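Local coordinates for clp gene regulator (ClgR) (Corynebacterium glutamicum, PDB 3F51), which probably binds regulatory DNA through a helix-turn-helix domain and activates transcription, presumably of clp genes, at residues A[27-32]-A[85-90]. Sequence-based numbering, arbitrary orientation.
Sequences EALGAA and ADVLIE
The axes of the helical segments 27-32 and 85-90 come within 8.8 Å, with 115° between their N-to-C directions, and the CA atoms of Leu29 and Leu88, like those of Ala32 and Glu90, lie nearest each other. Leu29 and Leu88 run side by side and point the same way, their CD2 methyls meeting at 3.6 Å. The CB of Leu88 starts off away from segment 27-32, and it is the end of its side chain that comes back to the contact. Val87 lies crosswise to Leu29: with CG1 anti to the backbone N (chi1 176°), that methyl reaches Ala32 CB at 3.9 Å and, more loosely, Leu29 CD2 at 4.2 Å. In this all-helical fold of the XRE type, the pairing joins helix 25-40, the first of the modelled chain, to the start of the long helix 84-111, and Leu33 extends it over Val87. Ala32 CB points toward the partner helix and also sits 3.9 Å from Val87 O. At the more open margin, Glu90 CG, set anti to its own N (chi1 180°), lies against Ala32 CB at 3.6 Å, while Phe36 packs on Glu90 too. Leu88 also packs on Leu25 of the second subunit, and Ala85 N is hydrogen-bonded to Glu22 OE2 of that subunit.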
# COMPACT_ATOMS: atom_id res chain seq x y z
N GLU A 27 -3.84 -7.09 4.18
CA GLU A 27 -4.41 -8.33 3.57
C GLU A 27 -4.18 -8.36 2.06
O GLU A 27 -3.72 -9.36 1.46
CB GLU A 27 -5.90 -8.51 3.93
N ALA A 28 -4.48 -7.25 1.43
CA ALA A 28 -4.23 -7.06 0.02
C ALA A 28 -2.74 -7.17 -0.36
O ALA A 28 -2.39 -7.84 -1.32
CB ALA A 28 -4.78 -5.64 -0.39
N LEU A 29 -1.86 -6.48 0.37
CA LEU A 29 -0.43 -6.56 0.06
C LEU A 29 0.10 -7.96 0.32
O LEU A 29 0.93 -8.47 -0.44
CB LEU A 29 0.39 -5.57 0.91
CG LEU A 29 0.28 -4.10 0.65
CD1 LEU A 29 0.94 -3.42 1.86
CD2 LEU A 29 1.00 -3.79 -0.66
N GLY A 30 -0.39 -8.61 1.38
CA GLY A 30 0.07 -9.96 1.67
C GLY A 30 -0.27 -10.92 0.55
O GLY A 30 0.59 -11.72 0.11
N ALA A 31 -1.52 -10.87 0.08
CA ALA A 31 -1.95 -11.73 -1.03
C ALA A 31 -1.18 -11.40 -2.31
O ALA A 31 -0.86 -12.31 -3.07
CB ALA A 31 -3.48 -11.59 -1.29
N ALA A 32 -0.93 -10.11 -2.56
CA ALA A 32 -0.17 -9.68 -3.75
C ALA A 32 1.27 -10.22 -3.70
O ALA A 32 1.80 -10.73 -4.69
CB ALA A 32 -0.11 -8.19 -3.85
N ALA A 85 5.73 -0.36 -6.59
CA ALA A 85 4.57 0.14 -7.33
C ALA A 85 3.79 -1.00 -7.95
O ALA A 85 2.55 -1.04 -7.88
CB ALA A 85 4.97 1.16 -8.41
N ASP A 86 4.49 -1.97 -8.54
CA ASP A 86 3.76 -3.08 -9.16
C ASP A 86 2.95 -3.87 -8.15
O ASP A 86 1.84 -4.29 -8.43
CB ASP A 86 4.68 -4.00 -9.92
CG ASP A 86 5.27 -3.34 -11.15
OD1 ASP A 86 4.79 -2.30 -11.62
OD2 ASP A 86 6.26 -3.87 -11.62
N VAL A 87 3.51 -4.05 -6.96
CA VAL A 87 2.83 -4.81 -5.91
C VAL A 87 1.63 -4.01 -5.39
O VAL A 87 0.58 -4.60 -5.12
CB VAL A 87 3.79 -5.17 -4.76
CG1 VAL A 87 3.04 -5.86 -3.65
CG2 VAL A 87 4.89 -6.05 -5.26
N LEU A 88 1.77 -2.70 -5.26
CA LEU A 88 0.62 -1.86 -4.90
C LEU A 88 -0.53 -1.94 -5.87
O LEU A 88 -1.68 -1.94 -5.46
CB LEU A 88 0.98 -0.39 -4.76
CG LEU A 88 2.13 -0.13 -3.77
CD1 LEU A 88 2.32 1.42 -3.63
CD2 LEU A 88 1.75 -0.75 -2.44
N ILE A 89 -0.22 -1.93 -7.17
CA ILE A 89 -1.27 -1.99 -8.18
C ILE A 89 -1.97 -3.33 -8.09
O ILE A 89 -3.20 -3.42 -8.14
CB ILE A 89 -0.70 -1.73 -9.60
CG1 ILE A 89 -0.24 -0.26 -9.73
CG2 ILE A 89 -1.75 -2.06 -10.65
CD1 ILE A 89 -1.39 0.85 -9.62
N GLU A 90 -1.18 -4.39 -7.95
CA GLU A 90 -1.76 -5.70 -7.71
C GLU A 90 -2.72 -5.71 -6.50
O GLU A 90 -3.83 -6.22 -6.60
CB GLU A 90 -0.65 -6.73 -7.50
CG GLU A 90 -1.18 -8.17 -7.24
CD GLU A 90 -1.69 -8.91 -8.44
OE1 GLU A 90 -2.24 -10.03 -8.23
OE2 GLU A 90 -1.55 -8.43 -9.58